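PDB 4RK6: glucose-resistance amylase regulator from Weissella paramesenteroides ATCC 33313, which binds glucose and, as a LacI-family regulator, probably acts as a DNA-binding repressor of transcription. Local coordinates for residues A[162-167]-A[188-193]; A[127-132]-A[147-152]. All coordinates share one frame; numbering follows the deposited sequence.

Contact 1. Residues A[162-167]-A[188-193]; sequences NIFLYG and LPFTAA
Phe164 overlaps two consecutive residues, Pro189 and Phe190, with its ring approaching both obliquely, and these three side chains make up the apolar contact between 162-167 and 188-193. The outer end of the ring meets the proline: Phe164 CE2 is 3.6 Å from Pro189 CB and 3.7 Å from Pro189 CG. At the same end Phe164 CZ comes within 3.6 Å of the carbonyl oxygen Pro189 O, so the ring touches the backbone of the 188-193 loop as well as the pyrrolidine. The root of the ring is met by the second phenylalanine, with Phe190 CD2 lying 3.8 Å from Phe164 CG. The two aromatic planes are inclined at 51°, with centroids 5.6 Å apart, an oblique arrangement. Phe190 can reach this place because its ring sits between its own backbone N and carbonyl carbon, chi1 45°, a setting less common for phenylalanine. Strands 163-166 and 192-195 are not neighbours here: strand 129-132 runs between them, parallel to both, in the sheet of a periplasmic-binding-protein-like lobe of the LacI type. Phe164 therefore passes over the middle strand, where both phenylalanines touch the Ala130 side chain. Helix 172-182, which connects the two strands, adds Val179 against Phe190, and just beyond it Tyr183 meets the Phe190 ring edge-to-face, touches Phe164 and Pro189, and gives its hydroxyl to a hydrogen bond with Leu165 O. Phe190 is buried, whereas Phe164 and Pro189 remain partly exposed near this edge of the sheet within the chain.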
ATOM      1  N   ASN A 162      19.732 -28.781  -5.063  1.00 29.00           N
ATOM      2  CA  ASN A 162      19.313 -27.691  -5.968  1.00 34.70           C
ATOM      3  C   ASN A 162      18.315 -26.718  -5.336  1.00 26.73           C
ATOM      4  O   ASN A 162      17.930 -25.729  -5.966  1.00 26.60           O
ATOM      5  CB  ASN A 162      18.632 -28.290  -7.185  1.00 27.05           C
ATOM      6  CG  ASN A 162      19.500 -29.289  -7.912  1.00 34.25           C
ATOM      7  OD1 ASN A 162      19.094 -30.432  -8.127  1.00 32.23           O
ATOM      8  ND2 ASN A 162      20.684 -28.860  -8.307  1.00 29.26           N
ATOM      9  N   ILE A 163      17.856 -27.043  -4.134  1.00 25.77           N
ATOM     10  CA  ILE A 163      16.715 -26.378  -3.493  1.00 27.13           C
ATOM     11  C   ILE A 163      17.225 -25.521  -2.348  1.00 32.23           C
ATOM     12  O   ILE A 163      17.876 -26.031  -1.438  1.00 27.87           O
ATOM     13  CB  ILE A 163      15.703 -27.427  -2.966  1.00 24.16           C
ATOM     14  CG1 ILE A 163      15.043 -28.140  -4.149  1.00 28.57           C
ATOM     15  CG2 ILE A 163      14.678 -26.770  -2.051  1.00 27.97           C
ATOM     16  CD1 ILE A 163      14.264 -29.370  -3.757  1.00 30.89           C
ATOM     17  N   PHE A 164      16.955 -24.216  -2.404  1.00 23.93           N
ATOM     18  CA  PHE A 164      17.393 -23.282  -1.355  1.00 22.70           C
ATOM     19  C   PHE A 164      16.214 -22.501  -0.803  1.00 23.06           C
ATOM     20  O   PHE A 164      15.292 -22.202  -1.525  1.00 26.03           O
ATOM     21  CB  PHE A 164      18.456 -22.325  -1.908  1.00 22.53           C
ATOM     22  CG  PHE A 164      19.662 -23.021  -2.450  1.00 25.72           C
ATOM     23  CD1 PHE A 164      19.640 -23.579  -3.728  1.00 24.04           C
ATOM     24  CD2 PHE A 164      20.803 -23.156  -1.677  1.00 27.09           C
ATOM     25  CE1 PHE A 164      20.752 -24.239  -4.233  1.00 28.35           C
ATOM     26  CE2 PHE A 164      21.912 -23.815  -2.176  1.00 25.33           C
ATOM     27  CZ  PHE A 164      21.882 -24.360  -3.442  1.00 28.53           C
ATOM     28  N   LEU A 165      16.245 -22.203   0.492  1.00 21.35           N
ATOM     29  CA  LEU A 165      15.158 -21.524   1.175  1.00 23.47           C
ATOM     30  C   LEU A 165      15.691 -20.377   2.011  1.00 34.92           C
ATOM     31  O   LEU A 165      16.746 -20.502   2.618  1.00 31.69           O
ATOM     32  CB  LEU A 165      14.443 -22.478   2.129  1.00 29.45           C
ATOM     33  CG  LEU A 165      13.839 -23.732   1.526  1.00 26.21           C
ATOM     34  CD1 LEU A 165      13.374 -24.687   2.613  1.00 35.95           C
ATOM     35  CD2 LEU A 165      12.690 -23.381   0.597  1.00 27.14           C
ATOM     36  N   TYR A 166      14.956 -19.275   2.078  1.00 23.13           N
ATOM     37  CA  TYR A 166      15.266 -18.233   3.059  1.00 23.24           C
ATOM     38  C   TYR A 166      14.076 -17.408   3.418  1.00 26.38           C
ATOM     39  O   TYR A 166      13.381 -16.919   2.536  1.00 22.90           O
ATOM     40  CB  TYR A 166      16.343 -17.272   2.550  1.00 21.79           C
ATOM     41  CG  TYR A 166      16.741 -16.226   3.570  1.00 20.35           C
ATOM     42  CD1 TYR A 166      16.018 -15.042   3.705  1.00 19.53           C
ATOM     43  CD2 TYR A 166      17.812 -16.447   4.450  1.00 27.57           C
ATOM     44  CE1 TYR A 166      16.360 -14.095   4.644  1.00 27.50           C
ATOM     45  CE2 TYR A 166      18.169 -15.491   5.397  1.00 29.35           C
ATOM     46  CZ  TYR A 166      17.429 -14.321   5.485  1.00 32.29           C
ATOM     47  OH  TYR A 166      17.725 -13.346   6.389  1.00 30.24           O
ATOM     48  N   GLY A 167      13.873 -17.216   4.722  1.00 24.09           N
ATOM     49  CA  GLY A 167      13.011 -16.141   5.204  1.00 20.25           C
ATOM     50  C   GLY A 167      11.779 -16.556   5.977  1.00 21.36           C
ATOM     51  O   GLY A 167      11.271 -17.675   5.827  1.00 24.52           O
ATOM     52  N   LEU A 188      26.657 -16.692  -4.804  1.00 25.86           N
ATOM     53  CA  LEU A 188      25.341 -17.239  -4.568  1.00 25.39           C
ATOM     54  C   LEU A 188      25.262 -18.641  -5.129  1.00 20.75           C
ATOM     55  O   LEU A 188      25.690 -18.871  -6.250  1.00 25.63           O
ATOM     56  CB  LEU A 188      24.261 -16.359  -5.206  1.00 25.29           C
ATOM     57  CG  LEU A 188      24.070 -15.016  -4.500  1.00 22.12           C
ATOM     58  CD1 LEU A 188      23.038 -14.218  -5.292  1.00 25.51           C
ATOM     59  CD2 LEU A 188      23.640 -15.148  -3.064  1.00 24.11           C
ATOM     60  N   PRO A 189      24.701 -19.579  -4.342  1.00 22.90           N
ATOM     61  CA  PRO A 189      24.627 -20.977  -4.766  1.00 27.75           C
ATOM     62  C   PRO A 189      23.440 -21.273  -5.664  1.00 26.65           C
ATOM     63  O   PRO A 189      23.315 -22.391  -6.159  1.00 25.13           O
ATOM     64  CB  PRO A 189      24.510 -21.747  -3.446  1.00 25.34           C
ATOM     65  CG  PRO A 189      23.922 -20.779  -2.475  1.00 25.66           C
ATOM     66  CD  PRO A 189      24.334 -19.409  -2.927  1.00 23.54           C
ATOM     67  N   PHE A 190      22.599 -20.265  -5.890  1.00 23.08           N
ATOM     68  CA  PHE A 190      21.477 -20.354  -6.800  1.00 23.00           C
ATOM     69  C   PHE A 190      21.525 -19.243  -7.842  1.00 27.19           C
ATOM     70  O   PHE A 190      22.059 -18.155  -7.599  1.00 23.95           O
ATOM     71  CB  PHE A 190      20.152 -20.292  -6.033  1.00 22.67           C
ATOM     72  CG  PHE A 190      20.101 -19.217  -4.975  1.00 23.34           C
ATOM     73  CD1 PHE A 190      19.674 -17.932  -5.287  1.00 23.64           C
ATOM     74  CD2 PHE A 190      20.465 -19.491  -3.658  1.00 22.24           C
ATOM     75  CE1 PHE A 190      19.630 -16.955  -4.315  1.00 21.03           C
ATOM     76  CE2 PHE A 190      20.406 -18.520  -2.678  1.00 22.06           C
ATOM     77  CZ  PHE A 190      19.996 -17.240  -3.005  1.00 22.45           C
ATOM     78  N   THR A 191      20.947 -19.522  -8.996  1.00 19.88           N
ATOM     79  CA  THR A 191      20.943 -18.581 -10.125  1.00 22.40           C
ATOM     80  C   THR A 191      19.627 -17.821 -10.271  1.00 23.47           C
ATOM     81  O   THR A 191      19.561 -16.841 -11.026  1.00 21.92           O
ATOM     82  CB  THR A 191      21.258 -19.288 -11.457  1.00 25.41           C
ATOM     83  OG1 THR A 191      20.252 -20.291 -11.741  1.00 23.39           O
ATOM     84  CG2 THR A 191      22.647 -19.926 -11.393  1.00 30.69           C
ATOM     85  N   ALA A 192      18.594 -18.310  -9.588  1.00 21.90           N
ATOM     86  CA  ALA A 192      17.253 -17.722  -9.621  1.00 21.29           C
ATOM     87  C   ALA A 192      16.623 -17.805  -8.257  1.00 20.65           C
ATOM     88  O   ALA A 192      16.884 -18.726  -7.472  1.00 24.78           O
ATOM     89  CB  ALA A 192      16.375 -18.423 -10.634  1.00 23.99           C
ATOM     90  N   ALA A 193      15.797 -16.812  -7.961  1.00 19.84           N
ATOM     91  CA  ALA A 193      15.052 -16.761  -6.728  1.00 19.97           C
ATOM     92  C   ALA A 193      13.575 -16.529  -7.038  1.00 21.98           C
ATOM     93  O   ALA A 193      13.229 -15.699  -7.868  1.00 21.40           O
ATOM     94  CB  ALA A 193      15.581 -15.655  -5.835  1.00 22.96           C
TER

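Contact 2. Residues A[127-132]-A[147-152]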
ATOM      1  N   LYS A 127      18.655 -24.401 -12.622  1.00 24.25           N
ATOM      2  CA  LYS A 127      18.594 -25.649 -11.849  1.00 22.01           C
ATOM      3  C   LYS A 127      18.684 -25.405 -10.351  1.00 24.98           C
ATOM      4  O   LYS A 127      17.954 -26.005  -9.562  1.00 26.82           O
ATOM      5  CB  LYS A 127      19.728 -26.587 -12.284  1.00 29.05           C
ATOM      6  CG  LYS A 127      19.361 -27.490 -13.462  1.00 93.66           C
ATOM      7  CD  LYS A 127      20.513 -28.362 -13.957  1.00 87.55           C
ATOM      8  CE  LYS A 127      20.901 -29.459 -12.970  1.00102.57           C
ATOM      9  NZ  LYS A 127      22.049 -29.079 -12.097  1.00115.95           N
ATOM     10  N   ASN A 128      19.596 -24.521  -9.956  1.00 22.54           N
ATOM     11  CA  ASN A 128      19.729 -24.148  -8.563  1.00 20.19           C
ATOM     12  C   ASN A 128      18.875 -22.929  -8.252  1.00 22.34           C
ATOM     13  O   ASN A 128      19.159 -21.844  -8.750  1.00 22.39           O
ATOM     14  CB  ASN A 128      21.193 -23.887  -8.258  1.00 25.00           C
ATOM     15  CG  ASN A 128      22.012 -25.156  -8.386  1.00 31.30           C
ATOM     16  OD1 ASN A 128      21.614 -26.204  -7.873  1.00 28.05           O
ATOM     17  ND2 ASN A 128      23.113 -25.079  -9.081  1.00 30.20           N
ATOM     18  N   ILE A 129      17.822 -23.134  -7.466  1.00 23.26           N
ATOM     19  CA  ILE A 129      16.746 -22.130  -7.305  1.00 23.76           C
ATOM     20  C   ILE A 129      16.394 -21.943  -5.844  1.00 26.63           C
ATOM     21  O   ILE A 129      16.276 -22.910  -5.097  1.00 25.74           O
ATOM     22  CB  ILE A 129      15.482 -22.501  -8.113  1.00 20.59           C
ATOM     23  CG1 ILE A 129      15.829 -22.713  -9.582  1.00 22.41           C
ATOM     24  CG2 ILE A 129      14.419 -21.410  -8.005  1.00 20.93           C
ATOM     25  CD1 ILE A 129      14.690 -23.133 -10.475  1.00 23.97           C
ATOM     26  N   ALA A 130      16.256 -20.692  -5.424  1.00 21.77           N
ATOM     27  CA  ALA A 130      15.864 -20.371  -4.064  1.00 20.19           C
ATOM     28  C   ALA A 130      14.398 -19.899  -3.993  1.00 25.68           C
ATOM     29  O   ALA A 130      13.915 -19.232  -4.908  1.00 22.78           O
ATOM     30  CB  ALA A 130      16.772 -19.317  -3.485  1.00 23.78           C
ATOM     31  N   LEU A 131      13.720 -20.265  -2.906  1.00 21.96           N
ATOM     32  CA  LEU A 131      12.464 -19.650  -2.511  1.00 22.53           C
ATOM     33  C   LEU A 131      12.785 -18.676  -1.392  1.00 25.00           C
ATOM     34  O   LEU A 131      13.352 -19.056  -0.361  1.00 24.14           O
ATOM     35  CB  LEU A 131      11.446 -20.710  -2.046  1.00 21.35           C
ATOM     36  CG  LEU A 131      10.061 -20.172  -1.664  1.00 24.17           C
ATOM     37  CD1 LEU A 131       9.297 -19.733  -2.897  1.00 23.57           C
ATOM     38  CD2 LEU A 131       9.248 -21.234  -0.937  1.00 24.40           C
ATOM     39  N   VAL A 132      12.433 -17.406  -1.603  1.00 20.86           N
ATOM     40  CA  VAL A 132      12.759 -16.329  -0.659  1.00 24.28           C
ATOM     41  C   VAL A 132      11.489 -15.607  -0.251  1.00 25.75           C
ATOM     42  O   VAL A 132      10.701 -15.218  -1.092  1.00 22.73           O
ATOM     43  CB  VAL A 132      13.759 -15.297  -1.248  1.00 21.65           C
ATOM     44  CG1 VAL A 132      14.093 -14.229  -0.222  1.00 21.54           C
ATOM     45  CG2 VAL A 132      15.031 -15.998  -1.709  1.00 25.08           C
ATOM     46  N   THR A 147       6.369 -25.928   0.759  1.00 23.18           N
ATOM     47  CA  THR A 147       6.018 -27.296   0.394  1.00 21.42           C
ATOM     48  C   THR A 147       5.785 -27.466  -1.107  1.00 24.69           C
ATOM     49  O   THR A 147       6.296 -28.402  -1.715  1.00 24.38           O
ATOM     50  CB  THR A 147       4.850 -27.785   1.254  1.00 30.82           C
ATOM     51  OG1 THR A 147       5.355 -27.947   2.582  1.00 25.65           O
ATOM     52  CG2 THR A 147       4.310 -29.090   0.742  1.00 30.70           C
ATOM     53  N   ASN A 148       5.065 -26.529  -1.728  1.00 23.61           N
ATOM     54  CA  ASN A 148       4.835 -26.621  -3.173  1.00 21.65           C
ATOM     55  C   ASN A 148       6.094 -26.438  -4.008  1.00 22.39           C
ATOM     56  O   ASN A 148       6.257 -27.080  -5.042  1.00 25.62           O
ATOM     57  CB  ASN A 148       3.758 -25.630  -3.599  1.00 21.64           C
ATOM     58  CG  ASN A 148       2.380 -26.046  -3.168  1.00 26.58           C
ATOM     59  OD1 ASN A 148       2.089 -27.239  -2.964  1.00 28.09           O
ATOM     60  ND2 ASN A 148       1.515 -25.077  -3.014  1.00 29.74           N
ATOM     61  N   PHE A 149       6.993 -25.566  -3.545  1.00 22.38           N
ATOM     62  CA  PHE A 149       8.283 -25.363  -4.210  1.00 20.06           C
ATOM     63  C   PHE A 149       9.066 -26.649  -4.204  1.00 24.22           C
ATOM     64  O   PHE A 149       9.560 -27.084  -5.228  1.00 23.89           O
ATOM     65  CB  PHE A 149       9.052 -24.248  -3.503  1.00 25.67           C
ATOM     66  CG  PHE A 149      10.446 -24.021  -4.032  1.00 25.50           C
ATOM     67  CD1 PHE A 149      10.661 -23.711  -5.370  1.00 25.06           C
ATOM     68  CD2 PHE A 149      11.540 -24.102  -3.189  1.00 24.58           C
ATOM     69  CE1 PHE A 149      11.945 -23.493  -5.862  1.00 22.43           C
ATOM     70  CE2 PHE A 149      12.823 -23.855  -3.663  1.00 22.63           C
ATOM     71  CZ  PHE A 149      13.032 -23.581  -5.011  1.00 23.29           C
ATOM     72  N   ILE A 150       9.158 -27.265  -3.033  1.00 25.49           N
ATOM     73  CA  ILE A 150       9.888 -28.511  -2.918  1.00 22.95           C
ATOM     74  C   ILE A 150       9.272 -29.616  -3.795  1.00 24.58           C
ATOM     75  O   ILE A 150       9.997 -30.307  -4.531  1.00 28.52           O
ATOM     76  CB  ILE A 150      10.076 -28.924  -1.445  1.00 26.44           C
ATOM     77  CG1 ILE A 150      11.031 -27.927  -0.783  1.00 26.21           C
ATOM     78  CG2 ILE A 150      10.692 -30.329  -1.376  1.00 29.21           C
ATOM     79  CD1 ILE A 150      10.947 -27.883   0.717  1.00 27.92           C
ATOM     80  N   LYS A 151       7.955 -29.741  -3.761  1.00 27.25           N
ATOM     81  CA  LYS A 151       7.237 -30.737  -4.577  1.00 25.15           C
ATOM     82  C   LYS A 151       7.498 -30.506  -6.060  1.00 27.69           C
ATOM     83  O   LYS A 151       7.826 -31.430  -6.797  1.00 27.80           O
ATOM     84  CB  LYS A 151       5.741 -30.669  -4.299  1.00 28.31           C
ATOM     85  CG  LYS A 151       4.897 -31.652  -5.125  1.00 32.65           C
ATOM     86  CD  LYS A 151       3.408 -31.525  -4.832  1.00 44.11           C
ATOM     87  CE  LYS A 151       2.600 -32.690  -5.401  1.00 78.69           C
ATOM     88  NZ  LYS A 151       2.987 -33.085  -6.786  1.00 66.99           N
ATOM     89  N   SER A 152       7.387 -29.253  -6.497  1.00 26.36           N
ATOM     90  CA  SER A 152       7.581 -28.942  -7.905  1.00 23.95           C
ATOM     91  C   SER A 152       9.022 -29.229  -8.362  1.00 22.41           C
ATOM     92  O   SER A 152       9.247 -29.787  -9.437  1.00 26.63           O
ATOM     93  CB  SER A 152       7.196 -27.482  -8.204  1.00 27.77           C
ATOM     94  OG  SER A 152       7.370 -27.214  -9.585  1.00 27.31           O
TER
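A buried helix-on-sheet contact joins strand 129-132 to helix 144-155, the first two elements of a beta-alpha-beta unit that strand 163-166 completes. The short segments run nearly antiparallel, at 167°, with their axes 9.8 Å apart, as expected where the helix returns along the sheet before the next parallel strand. One side chain spans the gap: Phe149 extends from the helix with its CG anti to the backbone N (chi1 175°), which carries the ring to the strand, where it meets Ile129 and Leu131. Leu131 covers one face. Its CB stands 4.0 Å from the ring centroid in a CH-pi contact, displaced toward the rim, and approaches Phe149 CD2 to 3.6 Å. Beyond it Leu131 CD2 reaches back to Phe149 CB at 4.0 Å, so the two side chains run alongside one another in opposite senses. Ile129 meets the far end of the ring, its CG2 lying 3.9 Å from Phe149 CE1. The carbonyl oxygen Ile129 O lies in the ring plane at the edge, 3.3 Å from Phe149 CZ. Neighbouring strands add to the packing: Ile163 and Leu165 touch the phenylalanine from strand 163-166, and Ile194 from strand 192-195. Leu131 also touches Thr196, a residue of the glucose pocket, although its own side chain is about 10 Å from the sugar. No hydrogen bond crosses between helix and strand, so shape and apolar burial dominate their direct contact, with the slightly positive C-H edge of the ring probably adding a weak attraction to Ile129 O.

Overall arrangement
Contact 2 closes before contact 1 opens along the chain, and their centres are about 8 Å apart in the same lobe. They lie on opposite faces of one sheet, in which strand 129-132 is flanked by 192-195 and 163-166. Helix 144-155 covers the contact 2 face and leads into strand 163-166; helix 172-182 then leads from that strand to 192-195 along the other face. The contacts are also tied directly: Leu131 N hydrogen-bonds to Phe164 O between adjacent strands, and Asn162 ND2 hydrogen-bonds to Asn128 OD1. Both faces are thus packed where 163-166 is an outermost strand within the chain, and the chain following 192-195 contributes Thr196 and Ala197 to the glucose pocket.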